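Side-chain contacts in histidine acid phosphatase (Bifidobacterium longum subsp. infantis, PDB 6RXD), which is a phytase that releases phosphate from myo-inositol hexakisphosphate and probably also acts on 2,3-bisphosphoglycerate: residues A[107-112]-A[154-159]; A[148-153]-A[393-398]. All coordinates share one frame; numbering follows the deposited sequence.

In the fold
Helix 141-157 carries both contacts, whose centres lie about 9 Å apart. Contact 1 sets its C-terminal end against helix 102-118, and contact 2 packs its preceding turns on strand 391-398. They meet directly: G112 N is 3.6 Å from F150 CD1, and H108 ND1 is 3.5 Å from F397 CE1. H108 NE2 makes a weak hydrogen bond to R44 O, in the Arg-His-Gly motif that in this family holds the catalytic histidine, and A398 directly precedes the His-Ala-Glu motif, which probably supplies the proton donor. E151, on helix 141-157, binds zinc in another structure of this protein, but not here; D180, of that site, has its side chain about 9 Å from that of F397.

Contact 1: residues A[107-112]-A[154-159]; sequences QHYGIG and FNEASG
G112 and F154 touch backbone to backbone in a glycine-mediated helix-helix packing, part of the helical layer beside the central sheet of this histidine phosphatase fold. Their CA atoms are 4.4 Å apart, a spacing that the missing side chain of G112 permits. F154 CA lies beside the carbonyl oxygen of G112, 3.4 Å from G112 O, in a CA-H...O contact bent to 131° at the hydrogen. The same oxygen lies 3.6 Å from F154 CD1, approaching the ring obliquely. One turn earlier on helix 102-118, the partly exposed Y109 reaches across. With CG anti to the backbone N (chi1 -173°), its ring is carried towards helix 141-157, and Y109 OH settles against the aliphatic part of E156, 3.2 Å from E156 CG. The E156 chain bends at chi2, and its carboxylate plane stands 40° from the Y109 ring; this is van der Waals packing against methylene groups. Further out, the Y109 side chain also touches K152, while E156 leans on E113 of helix 102-118. The F154 ring also meets F123 edge-to-face. Helix 141-157 ends here in a Schellman motif with G159, at positive phi, as the C-prime residue; G159 N bonds to E156 O at 3.2 Å. S158, the first residue to leave the helical conformation, turns its hydroxyl back to F154: S158 OG donates to F154 O over 2.8 Å, tilted from the carbonyl plane, and S158 N adds a weak bond to that same oxygen.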
loop_
_atom_site.group_PDB
_atom_site.type_symbol
_atom_site.label_atom_id
_atom_site.label_comp_id
_atom_site.label_asym_id
_atom_site.label_seq_id
_atom_site.Cartn_x
_atom_site.Cartn_y
_atom_site.Cartn_z
ATOM N N GLN A 107 8.336 8.424 -5.809
ATOM C CA GLN A 107 8.475 7.587 -4.610
ATOM C C GLN A 107 9.398 6.425 -4.898
ATOM O O GLN A 107 10.376 6.209 -4.191
ATOM C CB GLN A 107 7.112 7.068 -4.115
ATOM C CG GLN A 107 6.223 8.147 -3.476
ATOM C CD GLN A 107 4.760 7.725 -3.362
ATOM O OE1 GLN A 107 4.328 6.759 -4.001
ATOM N NE2 GLN A 107 3.983 8.460 -2.551
ATOM N N HIS A 108 9.092 5.689 -5.957
ATOM C CA HIS A 108 9.876 4.509 -6.298
ATOM C C HIS A 108 11.254 4.838 -6.854
ATOM O O HIS A 108 12.221 4.123 -6.588
ATOM C CB HIS A 108 9.069 3.577 -7.201
ATOM C CG HIS A 108 8.105 2.739 -6.430
ATOM N ND1 HIS A 108 8.450 1.508 -5.913
ATOM C CD2 HIS A 108 6.847 2.990 -6.002
ATOM C CE1 HIS A 108 7.433 1.023 -5.225
ATOM N NE2 HIS A 108 6.447 1.904 -5.257
ATOM N N TYR A 109 11.354 5.930 -7.597
ATOM C CA TYR A 109 12.657 6.371 -8.085
ATOM C C TYR A 109 13.599 6.611 -6.900
ATOM O O TYR A 109 14.747 6.164 -6.903
ATOM C CB TYR A 109 12.475 7.639 -8.917
ATOM C CG TYR A 109 13.737 8.111 -9.613
ATOM C CD1 TYR A 109 13.984 7.779 -10.940
ATOM C CD2 TYR A 109 14.670 8.895 -8.942
ATOM C CE1 TYR A 109 15.127 8.210 -11.581
ATOM C CE2 TYR A 109 15.822 9.329 -9.575
ATOM C CZ TYR A 109 16.041 8.981 -10.894
ATOM O OH TYR A 109 17.182 9.416 -11.531
ATOM N N GLY A 110 13.102 7.290 -5.869
ATOM C CA GLY A 110 13.924 7.591 -4.708
ATOM C C GLY A 110 14.270 6.355 -3.903
ATOM O O GLY A 110 15.398 6.193 -3.440
ATOM N N ILE A 111 13.297 5.471 -3.729
ATOM C CA ILE A 111 13.546 4.229 -3.003
ATOM C C ILE A 111 14.644 3.421 -3.715
ATOM O O ILE A 111 15.543 2.875 -3.062
ATOM C CB ILE A 111 12.262 3.393 -2.837
ATOM C CG1 ILE A 111 11.247 4.147 -1.967
ATOM C CG2 ILE A 111 12.588 2.046 -2.170
ATOM C CD1 ILE A 111 9.834 3.519 -1.965
ATOM N N GLY A 112 14.581 3.374 -5.045
ATOM C CA GLY A 112 15.594 2.694 -5.849
ATOM C C GLY A 112 16.979 3.317 -5.766
ATOM O O GLY A 112 17.974 2.596 -5.618
ATOM N N PHE A 154 17.524 3.238 -9.358
ATOM C CA PHE A 154 18.648 2.397 -8.977
ATOM C C PHE A 154 19.762 2.524 -10.008
ATOM O O PHE A 154 20.943 2.665 -9.658
ATOM C CB PHE A 154 18.179 0.940 -8.879
ATOM C CG PHE A 154 19.225 -0.018 -8.363
ATOM C CD1 PHE A 154 19.222 -0.413 -7.031
ATOM C CD2 PHE A 154 20.184 -0.556 -9.221
ATOM C CE1 PHE A 154 20.164 -1.303 -6.553
ATOM C CE2 PHE A 154 21.136 -1.450 -8.745
ATOM C CZ PHE A 154 21.122 -1.823 -7.409
ATOM N N ASN A 155 19.394 2.462 -11.281
ATOM C CA ASN A 155 20.387 2.539 -12.346
ATOM C C ASN A 155 21.048 3.910 -12.468
ATOM O O ASN A 155 22.237 3.995 -12.771
ATOM C CB ASN A 155 19.781 2.125 -13.688
ATOM C CG ASN A 155 19.528 0.635 -13.774
ATOM O OD1 ASN A 155 20.178 -0.159 -13.089
ATOM N ND2 ASN A 155 18.583 0.243 -14.627
ATOM N N GLU A 156 20.286 4.979 -12.238
ATOM C CA GLU A 156 20.858 6.321 -12.258
ATOM C C GLU A 156 21.874 6.471 -11.127
ATOM O O GLU A 156 22.965 7.003 -11.328
ATOM C CB GLU A 156 19.758 7.388 -12.148
ATOM C CG GLU A 156 20.167 8.787 -12.621
ATOM C CD GLU A 156 20.928 9.586 -11.574
ATOM O OE1 GLU A 156 20.953 9.170 -10.399
ATOM O OE2 GLU A 156 21.497 10.642 -11.925
ATOM N N ALA A 157 21.521 5.987 -9.939
ATOM C CA ALA A 157 22.401 6.112 -8.782
ATOM C C ALA A 157 23.711 5.337 -8.952
ATOM O O ALA A 157 24.735 5.706 -8.385
ATOM C CB ALA A 157 21.676 5.663 -7.509
ATOM N N SER A 158 23.670 4.259 -9.727
ATOM C CA SER A 158 24.840 3.407 -9.901
ATOM C C SER A 158 25.492 3.636 -11.257
ATOM O O SER A 158 26.377 2.879 -11.660
ATOM C CB SER A 158 24.464 1.935 -9.753
ATOM O OG SER A 158 23.371 1.597 -10.582
ATOM N N GLY A 159 25.036 4.664 -11.968
ATOM C CA GLY A 159 25.635 5.027 -13.244
ATOM C C GLY A 159 25.569 3.932 -14.295
ATOM O O GLY A 159 26.474 3.808 -15.129
#

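Contact 2: residues A[148-153]-A[393-398]; sequences ENFEKG and ATFRFA
An aromatic cluster of F150, F395 and F397 forms the buried seam between helix 141-157 and strand 391-398 of the mixed sheet in this alpha/beta fold. F150 projects from the helix with CG anti to its own N (chi1 175°) and is engaged by both strand phenylalanines. Its outer edge rests on the face of F395: F150 CZ stands 3.6 Å above that ring, over its centre, and the planes meet at 50° in an edge-to-face pair with centroids 4.7 Å apart. F397 reverses the roles. Its edge points at a face of F150 in an offset edge-to-face pair, planes at 73°, with F397 CZ packed closely at 3.3 Å from F150 CG. The same F397 edge also rests on the base of the side chain, with F397 CZ 3.5 Å and F397 CE1 3.6 Å from F150 CB. Two residues apart on the strand, F395 and F397 both direct their side chains towards the helix; the intervening R396 instead forms salt bridges with D377 of helix 372-386 and E40 of strand 34-44. The strand itself lies between 34-44 and 132-137, parallel to both. I111 and A115 of helix 102-118 pack on F150, Y135 of strand 132-137 touches it too, and I133 of that strand packs against F395.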
loop_
_atom_site.group_PDB
_atom_site.type_symbol
_atom_site.label_atom_id
_atom_site.label_comp_id
_atom_site.label_asym_id
_atom_site.label_seq_id
_atom_site.Cartn_x
_atom_site.Cartn_y
_atom_site.Cartn_z
ATOM N N GLU A 148 9.450 -0.296 -12.369
ATOM C CA GLU A 148 10.231 0.296 -13.454
ATOM C C GLU A 148 10.862 1.610 -13.012
ATOM O O GLU A 148 11.991 1.924 -13.375
ATOM C CB GLU A 148 9.357 0.491 -14.699
ATOM C CG GLU A 148 8.876 -0.821 -15.302
ATOM C CD GLU A 148 7.778 -0.638 -16.329
ATOM O OE1 GLU A 148 7.498 0.519 -16.705
ATOM O OE2 GLU A 148 7.194 -1.658 -16.757
ATOM N N ASN A 149 10.135 2.373 -12.204
ATOM C CA ASN A 149 10.699 3.604 -11.667
ATOM C C ASN A 149 11.795 3.361 -10.634
ATOM O O ASN A 149 12.785 4.088 -10.596
ATOM C CB ASN A 149 9.589 4.501 -11.114
ATOM C CG ASN A 149 8.817 5.201 -12.222
ATOM O OD1 ASN A 149 9.326 6.134 -12.836
ATOM N ND2 ASN A 149 7.600 4.742 -12.493
ATOM N N PHE A 150 11.612 2.345 -9.794
ATOM C CA PHE A 150 12.642 1.935 -8.851
ATOM C C PHE A 150 13.897 1.563 -9.647
ATOM O O PHE A 150 15.018 1.958 -9.301
ATOM C CB PHE A 150 12.125 0.733 -8.048
ATOM C CG PHE A 150 13.128 0.114 -7.093
ATOM C CD1 PHE A 150 12.947 0.213 -5.718
ATOM C CD2 PHE A 150 14.203 -0.627 -7.569
ATOM C CE1 PHE A 150 13.849 -0.387 -4.833
ATOM C CE2 PHE A 150 15.109 -1.220 -6.694
ATOM C CZ PHE A 150 14.925 -1.105 -5.329
ATOM N N GLU A 151 13.701 0.789 -10.709
ATOM C CA GLU A 151 14.810 0.335 -11.537
ATOM C C GLU A 151 15.564 1.513 -12.169
ATOM O O GLU A 151 16.792 1.541 -12.182
ATOM C CB GLU A 151 14.298 -0.635 -12.606
ATOM C CG GLU A 151 15.379 -1.149 -13.552
ATOM C CD GLU A 151 14.840 -2.142 -14.564
ATOM O OE1 GLU A 151 15.554 -3.114 -14.864
ATOM O OE2 GLU A 151 13.713 -1.949 -15.062
ATOM N N LYS A 152 14.819 2.498 -12.659
ATOM C CA LYS A 152 15.416 3.707 -13.211
ATOM C C LYS A 152 16.243 4.469 -12.181
ATOM O O LYS A 152 17.359 4.897 -12.466
ATOM C CB LYS A 152 14.325 4.611 -13.772
ATOM C CG LYS A 152 14.830 5.871 -14.429
ATOM C CD LYS A 152 13.675 6.600 -15.092
ATOM C CE LYS A 152 12.755 5.609 -15.796
ATOM N NZ LYS A 152 11.656 6.277 -16.548
ATOM N N GLY A 153 15.691 4.633 -10.980
ATOM C CA GLY A 153 16.400 5.308 -9.911
ATOM C C GLY A 153 17.644 4.555 -9.484
ATOM O O GLY A 153 18.690 5.161 -9.258
ATOM N N ALA A 393 20.350 -9.706 -4.981
ATOM C CA ALA A 393 19.196 -8.909 -4.550
ATOM C C ALA A 393 17.914 -9.358 -5.218
ATOM O O ALA A 393 17.911 -9.746 -6.390
ATOM C CB ALA A 393 19.442 -7.410 -4.826
ATOM N N THR A 394 16.815 -9.297 -4.467
ATOM C CA THR A 394 15.504 -9.552 -5.036
ATOM C C THR A 394 14.640 -8.366 -4.661
ATOM O O THR A 394 14.409 -8.126 -3.474
ATOM C CB THR A 394 14.897 -10.853 -4.483
ATOM O OG1 THR A 394 15.818 -11.935 -4.695
ATOM C CG2 THR A 394 13.587 -11.170 -5.189
ATOM N N PHE A 395 14.205 -7.603 -5.667
ATOM C CA PHE A 395 13.365 -6.424 -5.451
ATOM C C PHE A 395 11.955 -6.723 -5.959
ATOM O O PHE A 395 11.757 -6.975 -7.154
ATOM C CB PHE A 395 13.934 -5.205 -6.193
ATOM C CG PHE A 395 15.308 -4.777 -5.725
ATOM C CD1 PHE A 395 15.571 -4.573 -4.378
ATOM C CD2 PHE A 395 16.327 -4.573 -6.642
ATOM C CE1 PHE A 395 16.841 -4.164 -3.953
ATOM C CE2 PHE A 395 17.596 -4.171 -6.232
ATOM C CZ PHE A 395 17.852 -3.962 -4.883
ATOM N N ARG A 396 10.980 -6.709 -5.050
ATOM C CA ARG A 396 9.612 -7.138 -5.359
ATOM C C ARG A 396 8.642 -5.976 -5.239
ATOM O O ARG A 396 8.800 -5.124 -4.357
ATOM C CB ARG A 396 9.151 -8.220 -4.372
ATOM C CG ARG A 396 10.041 -9.453 -4.256
ATOM C CD ARG A 396 9.619 -10.234 -3.031
ATOM N NE ARG A 396 10.430 -11.431 -2.779
ATOM C CZ ARG A 396 11.542 -11.443 -2.054
ATOM N NH1 ARG A 396 11.999 -10.320 -1.513
ATOM N NH2 ARG A 396 12.200 -12.584 -1.867
ATOM N N PHE A 397 7.626 -5.972 -6.105
ATOM C CA PHE A 397 6.660 -4.874 -6.185
ATOM C C PHE A 397 5.245 -5.410 -6.212
ATOM O O PHE A 397 4.923 -6.287 -7.007
ATOM C CB PHE A 397 6.957 -4.007 -7.414
ATOM C CG PHE A 397 8.322 -3.407 -7.361
ATOM C CD1 PHE A 397 8.517 -2.160 -6.792
ATOM C CD2 PHE A 397 9.433 -4.148 -7.769
ATOM C CE1 PHE A 397 9.784 -1.624 -6.677
ATOM C CE2 PHE A 397 10.707 -3.624 -7.657
ATOM C CZ PHE A 397 10.890 -2.366 -7.110
ATOM N N ALA A 398 4.406 -4.899 -5.314
ATOM C CA ALA A 398 3.103 -5.502 -5.083
ATOM C C ALA A 398 2.091 -4.484 -4.563
ATOM O O ALA A 398 2.026 -3.366 -5.063
ATOM C CB ALA A 398 3.237 -6.706 -4.126
#